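Local coordinates for protein extracellular invertase (Aspergillus kawachii, PDB 5XH8) that probably cleaves sucrose and related beta-fructofuranosides, and shows high transfructosylation activity, the type of reaction that builds fructooligosaccharides such as 1-kestose, at residues F175-L180 / V252-E257; G197-H200 / Q206-Y209; Q265-I270 / P306-F311; Q364-T369 / S562-S567; E496-D501 / L540-V545. All coordinates share one frame; numbering follows the deposited sequence.

Contact 1. Residues F175-L180 / V252-E257; sequences FQNPTL and VFSLDE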
# COMPACT_ATOMS: atom_id res chain seq x y z
N PHE A 175 -11.51 5.09 18.80
CA PHE A 175 -12.46 5.40 19.87
C PHE A 175 -13.70 4.52 19.79
O PHE A 175 -14.00 3.98 18.73
CB PHE A 175 -12.88 6.88 19.87
CG PHE A 175 -13.72 7.28 18.70
CD1 PHE A 175 -13.16 7.47 17.44
CD2 PHE A 175 -15.11 7.48 18.85
CE1 PHE A 175 -13.93 7.84 16.36
CE2 PHE A 175 -15.88 7.83 17.76
CZ PHE A 175 -15.29 8.01 16.51
N GLN A 176 -14.38 4.41 20.93
CA GLN A 176 -15.64 3.68 21.09
C GLN A 176 -16.75 4.67 21.37
O GLN A 176 -16.52 5.72 21.99
CB GLN A 176 -15.52 2.68 22.23
CG GLN A 176 -14.53 1.59 21.89
CD GLN A 176 -14.36 0.56 22.98
OE1 GLN A 176 -13.99 0.87 24.11
NE2 GLN A 176 -14.59 -0.70 22.64
N ASN A 177 -17.95 4.36 20.88
CA ASN A 177 -19.11 5.24 21.12
C ASN A 177 -20.48 4.52 20.91
O ASN A 177 -20.80 4.10 19.80
CB ASN A 177 -19.04 6.49 20.24
CG ASN A 177 -20.10 7.50 20.63
OD1 ASN A 177 -21.25 7.41 20.19
ND2 ASN A 177 -19.74 8.42 21.52
N PRO A 178 -21.27 4.36 22.00
CA PRO A 178 -22.56 3.61 21.85
C PRO A 178 -23.63 4.37 21.08
O PRO A 178 -24.53 3.73 20.52
CB PRO A 178 -22.98 3.32 23.31
CG PRO A 178 -22.28 4.38 24.11
CD PRO A 178 -20.97 4.66 23.41
N THR A 179 -23.51 5.70 20.97
CA THR A 179 -24.42 6.47 20.14
C THR A 179 -24.21 6.10 18.68
O THR A 179 -25.19 5.82 17.97
CB THR A 179 -24.27 7.98 20.33
OG1 THR A 179 -24.36 8.27 21.72
CG2 THR A 179 -25.34 8.77 19.58
N LEU A 180 -22.95 6.08 18.23
CA LEU A 180 -22.63 5.57 16.90
C LEU A 180 -23.05 4.11 16.74
O LEU A 180 -23.55 3.74 15.68
CB LEU A 180 -21.13 5.73 16.57
CG LEU A 180 -20.55 7.14 16.45
CD1 LEU A 180 -19.11 7.08 15.95
CD2 LEU A 180 -21.37 8.02 15.52
N VAL A 252 -12.00 12.25 18.90
CA VAL A 252 -13.45 12.15 19.11
C VAL A 252 -13.70 11.49 20.46
O VAL A 252 -13.05 10.49 20.82
CB VAL A 252 -14.14 11.34 17.99
CG1 VAL A 252 -15.65 11.27 18.20
CG2 VAL A 252 -13.85 11.96 16.64
N PHE A 253 -14.62 12.08 21.23
CA PHE A 253 -14.91 11.64 22.60
C PHE A 253 -16.25 12.21 23.02
O PHE A 253 -16.89 12.99 22.28
CB PHE A 253 -13.79 12.09 23.56
CG PHE A 253 -13.47 13.55 23.46
CD1 PHE A 253 -12.63 14.03 22.45
CD2 PHE A 253 -14.03 14.47 24.35
CE1 PHE A 253 -12.35 15.38 22.33
CE2 PHE A 253 -13.75 15.82 24.24
CZ PHE A 253 -12.91 16.28 23.24
N SER A 254 -16.71 11.80 24.18
CA SER A 254 -18.03 12.17 24.63
C SER A 254 -17.99 12.43 26.13
O SER A 254 -17.34 11.70 26.90
CB SER A 254 -19.07 11.08 24.23
OG SER A 254 -18.73 9.81 24.77
N LEU A 255 -18.70 13.48 26.53
CA LEU A 255 -18.59 14.06 27.87
C LEU A 255 -19.95 14.27 28.58
O LEU A 255 -20.98 14.46 27.92
CB LEU A 255 -17.93 15.45 27.75
CG LEU A 255 -16.54 15.53 27.10
CD1 LEU A 255 -16.08 16.99 26.98
CD2 LEU A 255 -15.55 14.66 27.85
N ASP A 256 -19.91 14.26 29.90
CA ASP A 256 -20.96 14.87 30.72
C ASP A 256 -20.34 15.95 31.61
O ASP A 256 -19.20 16.40 31.37
CB ASP A 256 -21.73 13.78 31.50
CG ASP A 256 -20.89 13.04 32.50
OD1 ASP A 256 -19.75 13.44 32.88
OD2 ASP A 256 -21.38 11.99 32.94
N GLU A 257 -21.08 16.38 32.63
CA GLU A 257 -20.62 17.40 33.56
C GLU A 257 -19.40 17.00 34.42
O GLU A 257 -18.71 17.87 34.92
CB GLU A 257 -21.80 17.84 34.47
CG GLU A 257 -21.51 19.09 35.28
CD GLU A 257 -22.74 19.65 36.00
OE1 GLU A 257 -23.76 18.94 36.13
OE2 GLU A 257 -22.67 20.83 36.40
O HOH W 1 -17.15 8.60 22.70
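Two successive blades of the beta-propeller that marks the catalytic domain of family 32 glycoside hydrolases meet where Phe175 receives Val252 over its ring. Here an apolar contact and a water bridge lie side by side at the junction of the two blades. Val252 CB stands above the middle of the Phe175 ring, 3.7 Å from its centroid and only 7° off the ring normal, a CH-pi contact of nearly ideal placement. The two branches of the valine spread from there toward the far rim: CG1 lies 3.5 Å from Phe175 CE2, while CG2 leans over CE1. A chi1 of 69° folds the phenylalanine ring back between its own N and carbonyl carbon, and this presents a flat face to the incoming strand. Two residues further along each segment the chemistry turns polar. Asn177 ND2 and Ser254 OG stay 3.7 Å apart and are joined by a water, which accepts from Asn177 ND2 at 2.9 Å and donates to Ser254 OG. The same water gives its other proton to the carbonyl of Gln176. Ser254 OG is also bonded to the backbone oxygen of Asn261. The other end of the Asn177 amide works within its own segment: OD1 accepts from Leu180 N at 2.9 Å, in the carbonyl plane on a lone pair, and so caps helix 178-184. Around this, Val194 of strand 191-199 touches both Phe175 and Val252, Ile266 of strand 265-274 touches Asn177, and Phe253, on the other side of its strand, stacks on Phe342.

Contact 2. Residues G197-H200 / Q206-Y209; sequences GGLH and QFLY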
# COMPACT_ATOMS: atom_id res chain seq x y z
N GLY A 197 -7.99 14.96 7.49
CA GLY A 197 -7.36 15.66 6.37
C GLY A 197 -8.37 16.53 5.65
O GLY A 197 -8.93 17.47 6.24
N GLY A 198 -8.61 16.19 4.39
CA GLY A 198 -9.56 16.92 3.55
C GLY A 198 -9.45 16.47 2.12
O GLY A 198 -8.72 15.52 1.80
N LEU A 199 -10.15 17.18 1.25
CA LEU A 199 -10.15 16.90 -0.18
C LEU A 199 -9.82 18.18 -0.94
O LEU A 199 -10.35 19.25 -0.62
CB LEU A 199 -11.50 16.34 -0.62
CG LEU A 199 -11.90 14.96 -0.12
CD1 LEU A 199 -13.34 14.61 -0.51
CD2 LEU A 199 -10.95 13.90 -0.65
N HIS A 200 -8.95 18.06 -1.92
CA HIS A 200 -8.57 19.19 -2.76
C HIS A 200 -9.82 19.76 -3.44
O HIS A 200 -10.69 19.01 -3.88
CB HIS A 200 -7.55 18.77 -3.81
CG HIS A 200 -6.16 18.59 -3.28
ND1 HIS A 200 -5.28 19.64 -3.15
CD2 HIS A 200 -5.50 17.49 -2.85
CE1 HIS A 200 -4.13 19.19 -2.66
NE2 HIS A 200 -4.24 17.89 -2.46
N GLN A 206 -13.03 14.87 8.39
CA GLN A 206 -12.71 13.65 9.07
C GLN A 206 -13.37 12.50 8.33
O GLN A 206 -14.61 12.51 8.09
CB GLN A 206 -13.24 13.67 10.50
CG GLN A 206 -12.57 14.71 11.38
CD GLN A 206 -13.03 14.61 12.83
OE1 GLN A 206 -13.90 13.81 13.18
NE2 GLN A 206 -12.42 15.42 13.68
N PHE A 207 -12.54 11.53 7.98
CA PHE A 207 -12.99 10.30 7.35
C PHE A 207 -13.21 9.28 8.45
O PHE A 207 -12.29 9.01 9.23
CB PHE A 207 -11.91 9.80 6.38
CG PHE A 207 -11.51 10.82 5.36
CD1 PHE A 207 -12.27 11.00 4.20
CD2 PHE A 207 -10.40 11.61 5.56
CE1 PHE A 207 -11.90 11.94 3.25
CE2 PHE A 207 -10.03 12.55 4.62
CZ PHE A 207 -10.78 12.71 3.47
N LEU A 208 -14.41 8.69 8.50
CA LEU A 208 -14.83 7.81 9.60
C LEU A 208 -14.82 6.37 9.15
O LEU A 208 -15.25 6.08 8.02
CB LEU A 208 -16.24 8.21 10.11
CG LEU A 208 -16.85 7.39 11.27
CD1 LEU A 208 -16.04 7.56 12.55
CD2 LEU A 208 -18.31 7.77 11.50
N TYR A 209 -14.34 5.48 10.03
CA TYR A 209 -14.30 4.04 9.78
C TYR A 209 -14.74 3.26 10.99
O TYR A 209 -14.63 3.73 12.12
CB TYR A 209 -12.85 3.58 9.44
CG TYR A 209 -12.27 4.17 8.19
CD1 TYR A 209 -11.78 5.47 8.18
CD2 TYR A 209 -12.19 3.42 7.02
CE1 TYR A 209 -11.25 6.01 7.02
CE2 TYR A 209 -11.65 3.96 5.87
CZ TYR A 209 -11.18 5.26 5.89
OH TYR A 209 -10.67 5.81 4.75
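With CG beside the backbone N and opposite the carbonyl carbon (chi1 -55°) and chi2 at -83°, Phe207 carries the far end of its ring to Gly197, Gly198 and Leu199. Here the ring rim meets main chain more than side chain. Phe207 CZ comes 3.9 Å from Gly198 O, which lies in the plane of the ring at its edge, and Phe207 CE2 sits equally far, 3.9 Å, from Gly198 N. At Gly197 the lack of a side chain leaves the backbone bare where Phe207 CE2 approaches, 4.3 Å from Gly197 N. Leu199 adds an apolar touch, its CD2 being 4.3 Å from Phe207 CZ, again at the ring edge. Tyr164, Tyr221 and Gln224 also pack on the phenylalanine. The short segments 197-199 and 206-209 run at 106° to one another, far from antiparallel, and their axes approach to 7.0 Å. Just beyond, His200 ND1 is hydrogen-bonded to a glycerol molecule, probably from the crystallisation liquor. Strands 191-199 and 203-211 form a beta hairpin, the two middle strands of a four-stranded antiparallel blade of the beta-propeller.

Contact 3. Residues Q265-I270 / P306-F311; sequences QIFTTI and PNMAGF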
# COMPACT_ATOMS: atom_id res chain seq x y z
N GLN A 265 -22.65 13.81 25.50
CA GLN A 265 -22.50 14.69 24.34
C GLN A 265 -21.17 14.51 23.63
O GLN A 265 -20.15 14.44 24.29
CB GLN A 265 -22.53 16.14 24.79
CG GLN A 265 -23.70 16.93 24.30
CD GLN A 265 -23.70 18.27 24.97
OE1 GLN A 265 -23.19 19.25 24.44
NE2 GLN A 265 -24.16 18.28 26.19
N ILE A 266 -21.19 14.57 22.30
CA ILE A 266 -20.03 14.23 21.47
C ILE A 266 -19.26 15.50 21.07
O ILE A 266 -19.83 16.49 20.59
CB ILE A 266 -20.45 13.40 20.24
CG1 ILE A 266 -20.89 12.01 20.70
CG2 ILE A 266 -19.31 13.26 19.23
CD1 ILE A 266 -21.66 11.22 19.65
N PHE A 267 -17.95 15.45 21.29
CA PHE A 267 -17.04 16.55 20.97
C PHE A 267 -15.88 16.01 20.12
O PHE A 267 -15.56 14.82 20.19
CB PHE A 267 -16.43 17.11 22.25
CG PHE A 267 -17.39 17.92 23.10
CD1 PHE A 267 -18.27 17.29 23.98
CD2 PHE A 267 -17.35 19.31 23.08
CE1 PHE A 267 -19.12 18.04 24.81
CE2 PHE A 267 -18.19 20.06 23.90
CZ PHE A 267 -19.08 19.42 24.75
N THR A 268 -15.25 16.90 19.36
CA THR A 268 -13.99 16.59 18.69
C THR A 268 -13.01 17.73 18.96
O THR A 268 -13.44 18.89 19.10
CB THR A 268 -14.17 16.35 17.17
OG1 THR A 268 -12.91 16.04 16.55
CG2 THR A 268 -14.81 17.57 16.49
N THR A 269 -11.72 17.41 19.07
CA THR A 269 -10.66 18.43 18.95
C THR A 269 -9.89 18.23 17.64
O THR A 269 -9.68 17.09 17.21
CB THR A 269 -9.72 18.50 20.17
OG1 THR A 269 -9.00 17.27 20.34
CG2 THR A 269 -10.51 18.78 21.45
N ILE A 270 -9.52 19.34 17.00
CA ILE A 270 -8.81 19.30 15.72
C ILE A 270 -7.84 20.44 15.64
O ILE A 270 -8.09 21.49 16.21
CB ILE A 270 -9.73 19.47 14.50
CG1 ILE A 270 -10.77 20.57 14.73
CG2 ILE A 270 -10.42 18.16 14.20
CD1 ILE A 270 -11.34 21.10 13.44
N PRO A 306 -21.95 20.41 13.91
CA PRO A 306 -21.50 21.33 14.95
C PRO A 306 -22.58 22.27 15.50
O PRO A 306 -23.29 22.91 14.72
CB PRO A 306 -20.43 22.16 14.24
CG PRO A 306 -19.93 21.29 13.15
CD PRO A 306 -21.13 20.51 12.70
N ASN A 307 -22.67 22.39 16.83
CA ASN A 307 -23.57 23.39 17.44
C ASN A 307 -22.87 24.48 18.25
O ASN A 307 -23.51 25.47 18.60
CB ASN A 307 -24.65 22.71 18.28
CG ASN A 307 -24.10 21.67 19.22
OD1 ASN A 307 -23.00 21.82 19.78
ND2 ASN A 307 -24.84 20.59 19.38
N MET A 308 -21.58 24.29 18.55
CA MET A 308 -20.74 25.34 19.12
C MET A 308 -19.26 24.92 18.98
O MET A 308 -18.95 23.75 18.77
CB MET A 308 -21.09 25.62 20.59
CG MET A 308 -21.11 24.39 21.50
SD MET A 308 -21.48 24.74 23.23
CE MET A 308 -21.34 23.16 24.02
N ALA A 309 -18.36 25.89 19.09
CA ALA A 309 -16.94 25.63 18.92
C ALA A 309 -16.10 26.75 19.51
O ALA A 309 -16.56 27.91 19.65
CB ALA A 309 -16.62 25.46 17.44
N GLY A 310 -14.87 26.40 19.87
CA GLY A 310 -13.93 27.34 20.47
C GLY A 310 -12.52 26.83 20.32
O GLY A 310 -12.26 25.94 19.50
N PHE A 311 -11.61 27.41 21.11
CA PHE A 311 -10.21 26.99 21.12
C PHE A 311 -9.94 26.16 22.37
O PHE A 311 -10.36 26.53 23.47
CB PHE A 311 -9.28 28.20 21.10
CG PHE A 311 -9.12 28.83 19.76
CD1 PHE A 311 -10.07 29.72 19.27
CD2 PHE A 311 -7.99 28.56 18.97
CE1 PHE A 311 -9.92 30.32 18.04
CE2 PHE A 311 -7.84 29.16 17.72
CZ PHE A 311 -8.80 30.05 17.26
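Met308 reaches over an intervening strand to Phe267 and Gln265, and the path of segment 306-311 explains how. At its start Pro306 packs away from this contact, against Trp226 and Trp234. The chain then turns a corner at Asn307, which separates what comes before from the strand that follows. Met308 is the first residue after the corner and carries the contact alone. Its chain is stretched beyond CB, with chi2 at 178° and chi3 at -177°, and this length lets the terminal methyl touch where the backbones cannot: Met308 CE lies 4.4 Å from Phe267 CE2. The same methyl also comes close to the end of Gln265, at the more open margin. Both Met308 and Phe267 rest on Ser293 of strand 286-298, which pairs with strand 265-274 on one flank and strand 302-311 on the other. Within this one antiparallel propeller blade, residues of strands 265-274 and 302-311 thus meet across strand 286-298. The two segments bury just 79 Å² between them. Further along, the carbonyl of Ala309 is hydrogen-bonded to Ser396 OG. Phe311 stacks on Trp314, immediately before Gly315 and Phe316, two of the residues that hold the sodium ion.

Contact 4. Residues Q364-T369 / S562-S567; sequences QNWTGT and STWVRS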
# COMPACT_ATOMS: atom_id res chain seq x y z
N GLN A 364 20.27 25.38 23.34
CA GLN A 364 19.23 24.87 24.22
C GLN A 364 19.27 23.34 24.27
O GLN A 364 19.14 22.75 25.33
CB GLN A 364 17.86 25.39 23.79
CG GLN A 364 16.77 25.06 24.78
CD GLN A 364 15.55 25.93 24.59
OE1 GLN A 364 15.30 26.85 25.37
NE2 GLN A 364 14.77 25.64 23.53
N ASN A 365 19.49 22.70 23.13
CA ASN A 365 19.50 21.25 23.03
C ASN A 365 18.16 20.59 23.42
O ASN A 365 18.14 19.42 23.78
CB ASN A 365 20.65 20.63 23.83
CG ASN A 365 20.93 19.18 23.43
OD1 ASN A 365 20.74 18.80 22.29
ND2 ASN A 365 21.32 18.37 24.38
N TRP A 366 17.07 21.35 23.35
CA TRP A 366 15.71 20.81 23.37
C TRP A 366 14.81 21.83 22.70
O TRP A 366 15.16 23.01 22.57
CB TRP A 366 15.20 20.49 24.78
CG TRP A 366 15.15 21.68 25.72
CD1 TRP A 366 16.16 22.15 26.52
CD2 TRP A 366 14.03 22.57 25.95
NE1 TRP A 366 15.75 23.25 27.23
CE2 TRP A 366 14.45 23.54 26.90
CE3 TRP A 366 12.72 22.62 25.47
CZ2 TRP A 366 13.62 24.56 27.35
CZ3 TRP A 366 11.87 23.63 25.95
CH2 TRP A 366 12.34 24.60 26.87
N THR A 367 13.64 21.36 22.27
CA THR A 367 12.70 22.16 21.50
C THR A 367 11.30 21.63 21.76
O THR A 367 11.02 20.46 21.50
CB THR A 367 12.97 22.06 19.98
OG1 THR A 367 14.33 22.39 19.70
CG2 THR A 367 12.04 22.98 19.21
N GLY A 368 10.42 22.51 22.25
CA GLY A 368 9.05 22.19 22.50
C GLY A 368 8.72 21.57 23.86
O GLY A 368 9.60 21.07 24.60
N THR A 369 7.43 21.58 24.16
CA THR A 369 6.90 20.89 25.32
C THR A 369 5.46 20.53 25.04
O THR A 369 4.86 21.08 24.11
CB THR A 369 6.98 21.78 26.58
OG1 THR A 369 6.62 21.04 27.74
CG2 THR A 369 6.07 22.99 26.45
N SER A 562 -1.65 29.73 25.95
CA SER A 562 -0.29 29.35 26.37
C SER A 562 0.76 29.83 25.40
O SER A 562 0.53 29.88 24.19
CB SER A 562 -0.20 27.84 26.59
OG SER A 562 -1.32 27.38 27.30
N THR A 563 1.93 30.15 25.93
CA THR A 563 2.98 30.75 25.12
C THR A 563 4.34 30.61 25.78
O THR A 563 4.43 30.04 26.88
CB THR A 563 2.67 32.24 24.82
OG1 THR A 563 3.62 32.76 23.88
CG2 THR A 563 2.69 33.07 26.12
N TRP A 564 5.37 31.10 25.10
CA TRP A 564 6.75 31.12 25.59
C TRP A 564 7.10 32.49 26.19
O TRP A 564 6.90 33.52 25.53
CB TRP A 564 7.73 30.79 24.45
CG TRP A 564 7.57 29.41 23.91
CD1 TRP A 564 6.98 29.06 22.74
CD2 TRP A 564 7.98 28.20 24.54
NE1 TRP A 564 6.99 27.69 22.60
CE2 TRP A 564 7.61 27.14 23.69
CE3 TRP A 564 8.66 27.90 25.73
CZ2 TRP A 564 7.86 25.79 24.00
CZ3 TRP A 564 8.91 26.55 26.05
CH2 TRP A 564 8.50 25.51 25.18
N VAL A 565 7.59 32.48 27.42
CA VAL A 565 8.04 33.71 28.09
C VAL A 565 9.52 33.57 28.46
O VAL A 565 9.87 33.16 29.55
CB VAL A 565 7.14 34.12 29.27
CG1 VAL A 565 5.85 34.70 28.74
CG2 VAL A 565 6.85 32.97 30.23
N ARG A 566 10.38 33.89 27.50
CA ARG A 566 11.78 33.54 27.61
C ARG A 566 12.61 34.69 28.23
O ARG A 566 13.50 35.25 27.60
CB ARG A 566 12.28 33.05 26.24
CG ARG A 566 11.71 31.66 25.91
CD ARG A 566 12.40 30.86 24.78
NE ARG A 566 11.68 31.07 23.58
CZ ARG A 566 11.03 30.21 22.80
NH1 ARG A 566 11.06 28.87 22.90
NH2 ARG A 566 10.39 30.77 21.79
N SER A 567 12.31 35.01 29.50
CA SER A 567 13.07 36.04 30.23
C SER A 567 14.47 35.52 30.54
O SER A 567 14.67 34.33 30.82
CB SER A 567 12.33 36.48 31.51
OG SER A 567 12.45 35.53 32.54
O HOH W 2 12.60 27.55 25.09
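The backbones stay well apart here, Gly368 and Trp564 being nearest at 9.7 Å between CA atoms, so the contact is made by the indole of Trp564 reaching across. Its six-membered ring inserts its far rim among three residues. Trp564 CH2 lies 3.7 Å from Thr369 CG2 and 3.9 Å from Trp366 CZ3, while Trp564 CZ2 comes 4.1 Å from Gly368 CA. The two tryptophans approach from opposite directions, and Trp564 CH2 meets Trp366 at its edge, in the plane of that ring. A chi1 of 60° swings the Trp366 indole between its own N and carbonyl carbon, where the amide of Gln364 covers one face with CD 3.5 Å above the plane. Gln364 NE2 donates to Trp366 O at 2.8 Å, tilted 34° from the carbonyl plane, which fixes the amide in place. At the other end of the amide, a water bridges the segments, donating to Gln364 OE1 and accepting from Arg566 NH1. The guanidinium of Arg566 lies over one face of Trp564, its NH1 3.5 Å above the indole plane. Both indole N-H groups are used elsewhere, Trp366 NE1 by Phe23 O and Trp564 NE1 by Ser349 O. The contact joins the propeller to the C-terminal beta-sandwich: the start of strand 366-385, just after helix 361-364, meets the end of strand 559-564, with Leu348 of strand 341-348 and Val550 of strand 550-555 packing against both Thr369 and Trp564.

Contact 5. Residues E496-D501 / L540-V545; sequences ESIIVD and LDLTLV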
# COMPACT_ATOMS: atom_id res chain seq x y z
N GLU A 496 -13.00 41.93 23.98
CA GLU A 496 -13.26 40.84 24.88
C GLU A 496 -12.15 39.77 24.82
O GLU A 496 -12.42 38.60 24.57
CB GLU A 496 -14.60 40.20 24.51
CG GLU A 496 -15.80 41.14 24.54
CD GLU A 496 -17.08 40.36 24.34
OE1 GLU A 496 -17.40 40.09 23.18
OE2 GLU A 496 -17.73 39.98 25.34
N SER A 497 -10.90 40.20 25.06
CA SER A 497 -9.72 39.33 24.91
C SER A 497 -8.81 39.36 26.12
O SER A 497 -8.67 40.39 26.79
CB SER A 497 -8.89 39.76 23.71
OG SER A 497 -9.59 39.55 22.50
N ILE A 498 -8.19 38.21 26.39
CA ILE A 498 -6.99 38.13 27.22
C ILE A 498 -5.79 38.28 26.29
O ILE A 498 -5.70 37.59 25.26
CB ILE A 498 -6.87 36.77 27.95
CG1 ILE A 498 -8.12 36.48 28.80
CG2 ILE A 498 -5.57 36.71 28.77
CD1 ILE A 498 -8.07 36.96 30.23
N ILE A 499 -4.86 39.14 26.68
CA ILE A 499 -3.67 39.47 25.90
C ILE A 499 -2.41 39.17 26.72
O ILE A 499 -2.37 39.42 27.91
CB ILE A 499 -3.63 40.97 25.51
CG1 ILE A 499 -4.94 41.40 24.83
CG2 ILE A 499 -2.41 41.30 24.64
CD1 ILE A 499 -5.25 40.70 23.54
N VAL A 500 -1.40 38.59 26.08
CA VAL A 500 -0.08 38.49 26.66
C VAL A 500 0.80 39.42 25.81
O VAL A 500 1.06 39.15 24.63
CB VAL A 500 0.48 37.05 26.67
CG1 VAL A 500 1.80 37.01 27.43
CG2 VAL A 500 -0.51 36.08 27.32
N ASP A 501 1.20 40.53 26.41
CA ASP A 501 2.18 41.44 25.78
C ASP A 501 3.60 40.95 26.09
O ASP A 501 4.04 40.93 27.25
CB ASP A 501 1.98 42.85 26.33
CG ASP A 501 2.92 43.88 25.72
OD1 ASP A 501 3.87 43.56 24.95
OD2 ASP A 501 2.70 45.05 26.05
N LEU A 540 -13.78 37.59 36.52
CA LEU A 540 -12.68 36.95 35.79
C LEU A 540 -11.87 36.18 36.81
O LEU A 540 -11.19 36.77 37.65
CB LEU A 540 -11.80 37.99 35.10
CG LEU A 540 -10.53 37.48 34.40
CD1 LEU A 540 -10.88 36.49 33.29
CD2 LEU A 540 -9.73 38.66 33.86
N ASP A 541 -12.02 34.86 36.78
CA ASP A 541 -11.24 33.95 37.61
C ASP A 541 -10.00 33.46 36.84
O ASP A 541 -10.05 32.51 36.05
CB ASP A 541 -12.13 32.78 38.03
CG ASP A 541 -11.49 31.92 39.07
OD1 ASP A 541 -10.50 32.35 39.69
OD2 ASP A 541 -11.96 30.79 39.27
N LEU A 542 -8.88 34.11 37.12
CA LEU A 542 -7.66 33.99 36.38
C LEU A 542 -6.68 33.07 37.10
O LEU A 542 -6.47 33.24 38.30
CB LEU A 542 -7.07 35.39 36.23
CG LEU A 542 -6.13 35.70 35.09
CD1 LEU A 542 -6.71 35.31 33.74
CD2 LEU A 542 -5.80 37.19 35.15
N THR A 543 -6.13 32.07 36.40
CA THR A 543 -4.95 31.33 36.88
C THR A 543 -3.78 31.45 35.88
O THR A 543 -3.97 31.24 34.67
CB THR A 543 -5.27 29.86 37.11
OG1 THR A 543 -6.41 29.73 37.97
CG2 THR A 543 -4.09 29.13 37.74
N LEU A 544 -2.60 31.82 36.37
CA LEU A 544 -1.37 31.88 35.59
C LEU A 544 -0.45 30.81 36.14
O LEU A 544 -0.21 30.78 37.35
CB LEU A 544 -0.69 33.25 35.70
CG LEU A 544 -1.21 34.44 34.89
CD1 LEU A 544 -2.72 34.55 34.89
CD2 LEU A 544 -0.60 35.73 35.42
N VAL A 545 0.05 29.94 35.28
CA VAL A 545 1.06 28.96 35.67
C VAL A 545 2.30 29.30 34.85
O VAL A 545 2.28 29.23 33.61
CB VAL A 545 0.64 27.51 35.37
CG1 VAL A 545 1.68 26.52 35.92
CG2 VAL A 545 -0.75 27.22 35.92
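Ile498 offers a single methyl, CD1, to two leucines from the facing sheet. Ile498 CD1 lies 4.2 Å from Leu540 CD1, where the two side chains meet tip to tip, and 4.1 Å from Leu542 CD1, where they slide past one another in opposite directions. Leu540 and Leu542, two residues apart on one strand, therefore present a pair of methyl groups on the same face, and the isoleucine end touches both. Its chi2 of -91° is away from a staggered value, which suggests that the tip is swung to fit its surroundings. The CA atoms of Ile498 and Leu542 remain 10.1 Å apart, a spacing usual for sheets packed face to face. Val553 touches Ile498 and Leu542, and Tyr491 touches Ile498 and Leu540. Further out, a G1 beta bulge at Glu496 and Ser497 starts the strand, and Glu496 OE1 forms a salt bridge with Arg525. Strand 497-501 lies between strands 487-492 and 520-523 in one sheet, whereas strand 534-547 pairs with strands 455-463, 528-531 and 550-555 in the other, so that the contact bridges the two layers of the C-terminal beta-sandwich.

Overall arrangement
Read along the chain, contacts 1, 2 and 3 belong to the propeller, contact 5 to the sandwich, and contact 4 joins the two. Contact 2 is nested inside the loop closed by contact 1, and contact 5 inside that of contact 4. The first three form a touching cluster: contacts 1 and 3, centres 12 Å apart, share the sheet holding strands 250-255 and 265-274, while Gln206 of contact 2 probably bonds to Thr268 of contact 3. Contacts 4 and 5, with centres 19 Å apart, touch through Thr563 and Val500. Packing within and between blades makes up this part of the propeller, and contact 4 lies where the sandwich meets it.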